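Sialidase B (Streptococcus pneumoniae serotype 4, PDB 4XJW) cleaves terminal alpha-2,3-, alpha-2,6- and alpha-2,8-linked sialic acids from glycoproteins, glycolipids and oligosaccharides, and acts as an intramolecular trans-sialidase. Local coordinates at residues A[300-312]-A[415-429]. The protein carries 1 engineered substitution. Numbering follows the deposited sequence.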
ATOM      1  N   LYS A 300      -1.303  14.625 -22.486  1.00 15.00           N
ATOM      2  CA  LYS A 300      -0.892  13.309 -22.007  1.00 14.20           C
ATOM      3  C   LYS A 300      -0.887  13.235 -20.479  1.00 12.09           C
ATOM      4  O   LYS A 300      -0.704  14.232 -19.781  1.00 13.03           O
ATOM      5  CB  LYS A 300       0.502  12.934 -22.529  1.00 16.79           C
ATOM      6  CG  LYS A 300       0.594  12.736 -24.042  1.00 22.63           C
ATOM      7  CD  LYS A 300       1.995  12.298 -24.445  1.00 27.48           C
ATOM      8  CE  LYS A 300       2.125  12.165 -25.960  1.00 34.00           C
ATOM      9  NZ  LYS A 300       3.520  11.845 -26.374  1.00 38.57           N
ATOM     10  N   THR A 301      -1.122  12.039 -19.961  1.00 11.43           N
ATOM     11  CA  THR A 301      -0.900  11.783 -18.549  1.00 10.12           C
ATOM     12  C   THR A 301       0.498  11.214 -18.461  1.00 11.57           C
ATOM     13  O   THR A 301       0.892  10.384 -19.288  1.00 11.09           O
ATOM     14  CB  THR A 301      -1.915  10.765 -17.997  1.00 13.09           C
ATOM     15  OG1 THR A 301      -3.242  11.235 -18.250  1.00 16.75           O
ATOM     16  CG2 THR A 301      -1.735  10.580 -16.505  1.00 13.49           C
ATOM     17  N   ILE A 302       1.258  11.675 -17.474  1.00  9.24           N
ATOM     18  CA  ILE A 302       2.640  11.257 -17.313  1.00  9.25           C
ATOM     19  C   ILE A 302       2.847  10.582 -15.960  1.00 10.54           C
ATOM     20  O   ILE A 302       2.462  11.119 -14.923  1.00 11.90           O
ATOM     21  CB  ILE A 302       3.580  12.450 -17.481  1.00 10.44           C
ATOM     22  CG1 ILE A 302       3.432  13.021 -18.895  1.00 16.89           C
ATOM     23  CG2 ILE A 302       5.010  12.052 -17.169  1.00 14.57           C
ATOM     24  CD1 ILE A 302       4.232  14.283 -19.133  1.00 18.56           C
ATOM     25  N   LEU A 303       3.445   9.394 -15.972  1.00 10.41           N
ATOM     26  CA  LEU A 303       3.705   8.664 -14.733  1.00  8.75           C
ATOM     27  C   LEU A 303       5.191   8.378 -14.594  1.00 11.02           C
ATOM     28  O   LEU A 303       5.832   7.893 -15.532  1.00 10.41           O
ATOM     29  CB  LEU A 303       2.868   7.367 -14.690  1.00 10.80           C
ATOM     30  CG  LEU A 303       2.980   6.432 -13.472  1.00 10.02           C
ATOM     31  CD1 LEU A 303       1.692   5.646 -13.276  1.00 11.80           C
ATOM     32  CD2 LEU A 303       4.127   5.444 -13.624  1.00 11.60           C
ATOM     33  N   LEU A 304       5.738   8.701 -13.430  1.00 10.94           N
ATOM     34  CA  LEU A 304       7.128   8.381 -13.135  1.00 10.44           C
ATOM     35  C   LEU A 304       7.194   7.297 -12.051  1.00  8.41           C
ATOM     36  O   LEU A 304       6.272   7.158 -11.250  1.00  9.70           O
ATOM     37  CB  LEU A 304       7.904   9.633 -12.697  1.00 11.85           C
ATOM     38  CG  LEU A 304       8.550  10.493 -13.786  1.00 12.44           C
ATOM     39  CD1 LEU A 304       7.533  10.999 -14.790  1.00 18.70           C
ATOM     40  CD2 LEU A 304       9.302  11.655 -13.152  1.00 14.25           C
ATOM     41  N   ALA A 305       8.278   6.526 -12.036  1.00  9.35           N
ATOM     42  CA  ALA A 305       8.547   5.566 -10.955  1.00 10.47           C
ATOM     43  C   ALA A 305      10.041   5.307 -10.835  1.00 10.72           C
ATOM     44  O   ALA A 305      10.782   5.516 -11.788  1.00 11.81           O
ATOM     45  CB  ALA A 305       7.794   4.245 -11.185  1.00 11.31           C
ATOM     46  N   ASP A 306      10.486   4.841  -9.676  1.00 10.36           N
ATOM     47  CA  ASP A 306      11.867   4.372  -9.584  1.00 12.22           C
ATOM     48  C   ASP A 306      11.972   3.035 -10.303  1.00 11.16           C
ATOM     49  O   ASP A 306      11.026   2.241 -10.276  1.00 11.28           O
ATOM     50  CB  ASP A 306      12.305   4.127  -8.141  1.00 12.76           C
ATOM     51  CG  ASP A 306      12.165   5.345  -7.236  1.00 16.08           C
ATOM     52  OD1 ASP A 306      12.242   6.493  -7.712  1.00 14.54           O
ATOM     53  OD2 ASP A 306      12.002   5.120  -6.012  1.00 16.81           O
ATOM     54  N   VAL A 307      13.129   2.776 -10.916  1.00 11.43           N
ATOM     55  CA  VAL A 307      13.393   1.465 -11.518  1.00 11.00           C
ATOM     56  C   VAL A 307      14.586   0.832 -10.835  1.00 12.89           C
ATOM     57  O   VAL A 307      15.626   1.474 -10.671  1.00 13.35           O
ATOM     58  CB  VAL A 307      13.702   1.572 -13.015  1.00 19.03           C
ATOM     59  CG1 VAL A 307      13.708   0.178 -13.646  1.00 16.31           C
ATOM     60  CG2 VAL A 307      12.682   2.446 -13.685  1.00 18.30           C
ATOM     61  N   MET A 308      14.427  -0.431 -10.452  1.00 11.49           N
ATOM     62  CA  MET A 308      15.478  -1.213  -9.799  1.00 11.93           C
ATOM     63  C   MET A 308      15.890  -2.404 -10.652  1.00 14.95           C
ATOM     64  O   MET A 308      15.057  -3.236 -11.017  1.00 12.74           O
ATOM     65  CB  MET A 308      14.978  -1.730  -8.457  1.00 15.04           C
ATOM     66  CG  MET A 308      14.578  -0.646  -7.478  1.00 15.81           C
ATOM     67  SD  MET A 308      16.008   0.271  -6.870  1.00 18.74           S
ATOM     68  CE  MET A 308      15.191   1.497  -5.846  1.00 23.63           C
ATOM     69  N   PRO A 309      17.186  -2.506 -10.969  1.00 14.63           N
ATOM     70  CA  PRO A 309      17.698  -3.704 -11.634  1.00 13.75           C
ATOM     71  C   PRO A 309      17.541  -4.941 -10.752  1.00 12.67           C
ATOM     72  O   PRO A 309      17.271  -4.836  -9.549  1.00 13.22           O
ATOM     73  CB  PRO A 309      19.189  -3.389 -11.816  1.00 13.85           C
ATOM     74  CG  PRO A 309      19.271  -1.883 -11.793  1.00 18.91           C
ATOM     75  CD  PRO A 309      18.239  -1.498 -10.768  1.00 16.86           C
ATOM     76  N   ALA A 310      17.711  -6.112 -11.356  1.00 13.49           N
ATOM     77  CA  ALA A 310      17.563  -7.373 -10.637  1.00 13.64           C
ATOM     78  C   ALA A 310      18.323  -7.386  -9.314  1.00 12.69           C
ATOM     79  O   ALA A 310      19.515  -7.101  -9.269  1.00 14.64           O
ATOM     80  CB  ALA A 310      17.992  -8.533 -11.505  1.00 16.06           C
ATOM     81  N   GLY A 311      17.607  -7.704  -8.245  1.00 12.76           N
ATOM     82  CA  GLY A 311      18.195  -7.859  -6.929  1.00 15.17           C
ATOM     83  C   GLY A 311      18.594  -6.564  -6.253  1.00 17.02           C
ATOM     84  O   GLY A 311      19.276  -6.592  -5.234  1.00 17.19           O
ATOM     85  N   ILE A 312      18.167  -5.432  -6.804  1.00 12.55           N
ATOM     86  CA  ILE A 312      18.554  -4.123  -6.272  1.00 13.09           C
ATOM     87  C   ILE A 312      17.390  -3.432  -5.557  1.00 17.39           C
ATOM     88  O   ILE A 312      16.231  -3.553  -5.978  1.00 15.82           O
ATOM     89  CB  ILE A 312      19.129  -3.211  -7.385  1.00 14.55           C
ATOM     90  CG1 ILE A 312      20.332  -3.885  -8.055  1.00 16.62           C
ATOM     91  CG2 ILE A 312      19.496  -1.821  -6.840  1.00 14.85           C
ATOM     92  CD1 ILE A 312      21.376  -4.398  -7.078  1.00 19.34           C
ATOM     93  N   VAL A 415      22.765  -3.446 -16.803  1.00 18.72           N
ATOM     94  CA  VAL A 415      22.961  -2.068 -16.373  1.00 16.69           C
ATOM     95  C   VAL A 415      23.642  -2.020 -15.013  1.00 19.05           C
ATOM     96  O   VAL A 415      23.712  -3.022 -14.296  1.00 16.78           O
ATOM     97  CB  VAL A 415      21.628  -1.294 -16.307  1.00 16.46           C
ATOM     98  CG1 VAL A 415      20.972  -1.258 -17.674  1.00 18.21           C
ATOM     99  CG2 VAL A 415      20.689  -1.925 -15.298  1.00 15.70           C
ATOM    100  N   THR A 416      24.146  -0.844 -14.664  1.00 17.60           N
ATOM    101  CA  THR A 416      24.736  -0.615 -13.353  1.00 15.45           C
ATOM    102  C   THR A 416      23.721  -0.934 -12.255  1.00 18.06           C
ATOM    103  O   THR A 416      22.557  -0.546 -12.362  1.00 14.96           O
ATOM    104  CB  THR A 416      25.177   0.858 -13.230  1.00 20.36           C
ATOM    105  OG1 THR A 416      26.144   1.160 -14.250  1.00 19.38           O
ATOM    106  CG2 THR A 416      25.757   1.149 -11.871  1.00 17.79           C
ATOM    107  N   PRO A 417      24.140  -1.683 -11.221  1.00 15.54           N
ATOM    108  CA  PRO A 417      23.248  -2.045 -10.110  1.00 14.97           C
ATOM    109  C   PRO A 417      22.991  -0.853  -9.210  1.00 14.79           C
ATOM    110  O   PRO A 417      23.516  -0.772  -8.111  1.00 15.85           O
ATOM    111  CB  PRO A 417      24.040  -3.119  -9.352  1.00 18.77           C
ATOM    112  CG  PRO A 417      25.477  -2.773  -9.649  1.00 18.21           C
ATOM    113  CD  PRO A 417      25.463  -2.321 -11.084  1.00 19.55           C
ATOM    114  N   THR A 418      22.175   0.077  -9.693  1.00 16.19           N
ATOM    115  CA  THR A 418      21.835   1.261  -8.920  1.00 15.97           C
ATOM    116  C   THR A 418      20.389   1.599  -9.231  1.00 16.39           C
ATOM    117  O   THR A 418      19.772   0.921 -10.046  1.00 14.35           O
ATOM    118  CB  THR A 418      22.766   2.447  -9.270  1.00 17.58           C
ATOM    119  OG1 THR A 418      22.582   3.514  -8.327  1.00 18.48           O
ATOM    120  CG2 THR A 418      22.507   2.949 -10.689  1.00 18.95           C
ATOM    121  N   ASN A 419      19.845   2.630  -8.593  1.00 14.13           N
ATOM    122  CA  ASN A 419      18.448   3.013  -8.848  1.00 13.71           C
ATOM    123  C   ASN A 419      18.323   4.082  -9.929  1.00 15.70           C
ATOM    124  O   ASN A 419      19.177   4.973 -10.049  1.00 14.83           O
ATOM    125  CB  ASN A 419      17.787   3.502  -7.563  1.00 12.16           C
ATOM    126  CG  ASN A 419      18.543   4.651  -6.939  1.00 18.40           C
ATOM    127  OD1 ASN A 419      19.655   4.464  -6.442  1.00 18.47           O
ATOM    128  ND2 ASN A 419      17.953   5.848  -6.967  1.00 16.56           N
ATOM    129  N   TYR A 420      17.242   3.992 -10.706  1.00 12.63           N
ATOM    130  CA  TYR A 420      16.972   4.931 -11.790  1.00 12.32           C
ATOM    131  C   TYR A 420      15.564   5.505 -11.648  1.00 12.40           C
ATOM    132  O   TYR A 420      14.770   5.007 -10.852  1.00 14.10           O
ATOM    133  CB  TYR A 420      17.079   4.241 -13.155  1.00 14.51           C
ATOM    134  CG  TYR A 420      18.396   3.545 -13.415  1.00 14.88           C
ATOM    135  CD1 TYR A 420      18.667   2.290 -12.870  1.00 15.06           C
ATOM    136  CD2 TYR A 420      19.365   4.137 -14.217  1.00 17.13           C
ATOM    137  CE1 TYR A 420      19.869   1.652 -13.114  1.00 13.25           C
ATOM    138  CE2 TYR A 420      20.569   3.506 -14.463  1.00 16.20           C
ATOM    139  CZ  TYR A 420      20.814   2.271 -13.908  1.00 17.37           C
ATOM    140  OH  TYR A 420      22.016   1.647 -14.156  1.00 15.96           O
ATOM    141  N   ILE A 421      15.262   6.539 -12.427  1.00 12.08           N
ATOM    142  CA  ILE A 421      13.887   7.023 -12.558  1.00 10.85           C
ATOM    143  C   ILE A 421      13.469   6.840 -14.002  1.00 13.67           C
ATOM    144  O   ILE A 421      14.232   7.165 -14.911  1.00 13.96           O
ATOM    145  CB  ILE A 421      13.745   8.511 -12.176  1.00 12.10           C
ATOM    146  CG1 ILE A 421      14.117   8.726 -10.713  1.00 14.63           C
ATOM    147  CG2 ILE A 421      12.310   9.007 -12.407  1.00 15.89           C
ATOM    148  CD1 ILE A 421      14.008  10.183 -10.248  1.00 17.94           C
ATOM    149  N   ALA A 422      12.269   6.307 -14.217  1.00 10.54           N
ATOM    150  CA  ALA A 422      11.741   6.187 -15.575  1.00 11.69           C
ATOM    151  C   ALA A 422      10.419   6.904 -15.673  1.00 12.42           C
ATOM    152  O   ALA A 422       9.777   7.150 -14.658  1.00 11.22           O
ATOM    153  CB  ALA A 422      11.577   4.749 -15.964  1.00 14.76           C
ATOM    154  N   MET A 423      10.010   7.192 -16.906  1.00 11.85           N
ATOM    155  CA  MET A 423       8.729   7.835 -17.161  1.00 12.24           C
ATOM    156  C   MET A 423       7.967   7.058 -18.223  1.00 12.30           C
ATOM    157  O   MET A 423       8.574   6.457 -19.111  1.00 14.06           O
ATOM    158  CB  MET A 423       8.940   9.285 -17.601  1.00 16.71           C
ATOM    159  CG  MET A 423       9.493   9.454 -18.983  1.00 23.41           C
ATOM    160  SD  MET A 423       9.398  11.168 -19.540  1.00 23.73           S
ATOM    161  CE  MET A 423       7.947  11.750 -18.759  1.00 20.44           C
ATOM    162  N   THR A 424       6.641   7.035 -18.104  1.00 10.39           N
ATOM    163  CA  THR A 424       5.794   6.546 -19.172  1.00 12.42           C
ATOM    164  C   THR A 424       4.690   7.567 -19.366  1.00 12.76           C
ATOM    165  O   THR A 424       4.465   8.421 -18.492  1.00 12.88           O
ATOM    166  CB  THR A 424       5.214   5.134 -18.882  1.00 11.86           C
ATOM    167  OG1 THR A 424       4.415   4.724 -20.002  1.00 15.71           O
ATOM    168  CG2 THR A 424       4.351   5.123 -17.617  1.00 11.62           C
ATOM    169  N   THR A 425       4.033   7.503 -20.518  1.00 10.49           N
ATOM    170  CA  THR A 425       2.943   8.414 -20.827  1.00 12.88           C
ATOM    171  C   THR A 425       1.739   7.632 -21.306  1.00 12.41           C
ATOM    172  O   THR A 425       1.858   6.500 -21.766  1.00 10.91           O
ATOM    173  CB  THR A 425       3.311   9.434 -21.919  1.00 12.87           C
ATOM    174  OG1 THR A 425       3.468   8.759 -23.173  1.00 21.46           O
ATOM    175  CG2 THR A 425       4.597  10.188 -21.575  1.00 14.24           C
ATOM    176  N   SER A 426       0.571   8.247 -21.194  1.00 10.42           N
ATOM    177  CA  SER A 426      -0.642   7.669 -21.737  1.00 11.18           C
ATOM    178  C   SER A 426      -1.341   8.728 -22.562  1.00 13.85           C
ATOM    179  O   SER A 426      -1.476   9.873 -22.130  1.00 11.73           O
ATOM    180  CB  SER A 426      -1.582   7.193 -20.635  1.00 10.27           C
ATOM    181  OG  SER A 426      -2.826   6.813 -21.211  1.00 11.47           O
ATOM    182  N   GLN A 427      -1.795   8.333 -23.744  1.00 15.51           N
ATOM    183  CA  GLN A 427      -2.505   9.241 -24.629  1.00 14.29           C
ATOM    184  C   GLN A 427      -4.011   9.042 -24.509  1.00 15.18           C
ATOM    185  O   GLN A 427      -4.789   9.722 -25.183  1.00 16.74           O
ATOM    186  CB  GLN A 427      -2.047   9.025 -26.072  1.00 19.91           C
ATOM    187  CG  GLN A 427      -0.657   9.587 -26.359  1.00 29.67           C
ATOM    188  CD  GLN A 427       0.206   8.640 -27.172  1.00 41.08           C
ATOM    189  OE1 GLN A 427      -0.274   7.625 -27.678  1.00 50.42           O
ATOM    190  NE2 GLN A 427       1.491   8.963 -27.294  1.00 39.31           N
ATOM    191  N   ASN A 428      -4.428   8.105 -23.658  1.00 10.88           N
ATOM    192  CA  ASN A 428      -5.853   7.809 -23.502  1.00 11.31           C
ATOM    193  C   ASN A 428      -6.290   7.797 -22.035  1.00 12.16           C
ATOM    194  O   ASN A 428      -7.135   6.984 -21.623  1.00 12.59           O
ATOM    195  CB  ASN A 428      -6.207   6.492 -24.197  1.00 12.55           C
ATOM    196  CG  ASN A 428      -5.266   5.372 -23.820  1.00 12.89           C
ATOM    197  OD1 ASN A 428      -4.662   5.409 -22.749  1.00 12.31           O
ATOM    198  ND2 ASN A 428      -5.122   4.378 -24.696  1.00 15.07           N
ATOM    199  N   ARG A 429      -5.682   8.698 -21.260  1.00 10.60           N
ATOM    200  CA  ARG A 429      -6.042   8.914 -19.858  1.00 10.22           C
ATOM    201  C   ARG A 429      -6.020   7.627 -19.029  1.00 10.32           C
ATOM    202  O   ARG A 429      -6.919   7.374 -18.221  1.00 10.07           O
ATOM    203  CB  ARG A 429      -7.404   9.606 -19.748  1.00 13.54           C
ATOM    204  CG  ARG A 429      -7.473  10.909 -20.527  1.00 14.72           C
ATOM    205  CD  ARG A 429      -8.838  11.570 -20.363  1.00 15.03           C
ATOM    206  NE  ARG A 429      -8.898  12.855 -21.053  1.00 17.83           N
ATOM    207  CZ  ARG A 429      -9.325  13.001 -22.304  1.00 24.30           C
ATOM    208  NH1 ARG A 429      -9.735  11.941 -22.992  1.00 21.78           N
ATOM    209  NH2 ARG A 429      -9.347  14.203 -22.864  1.00 25.38           N
TER
HETATM  210  O   HOH W   1       4.903   9.929 -25.005  1.00 30.54           O
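Lys300 lays its extended side chain across Thr425 and alongside Gln427, at one end of an antiparallel strand pair. Its CD lies 4.0 Å from Thr425 CB, and a water bridges Lys300 NZ (2.7 Å) and Thr425 OG1. A long aliphatic chain with a charged end suits this partly exposed border, where carbon covers the strand and the ammonium meets water. Between 301-308 and 420-426, eight backbone hydrogen bonds join four pairs, from Thr301 with Ser426 to Val307 with Tyr420. Beta-branched Val307 holds CG1 anti to its backbone nitrogen (chi1 -169°), which leaves CG2 pressed on Ala422 CB at 3.4 Å, closer than usual van der Waals contact; alanine, ending at CB, puts no further atoms there. On the other face Met423 CE reaches Ile302 CG2, and Leu304 CD1 packs on Met423 CB. Pro309 has no N-H to offer Thr418 O, which its CD meets at 3.0 Å, and the pairing stops there. Its CG abuts the Tyr420 ring edge (CE1, 3.8 Å) and Val415 CG2, while Tyr420 OH donates to Thr416 O (2.9 Å), tying the ring's far end to the chain just before Pro417. Strand 286-294 flanks 301-308, and Thr424 opens a BNR repeat. Such antiparallel neighbours within a blade are characteristic of the sialidase beta-propeller.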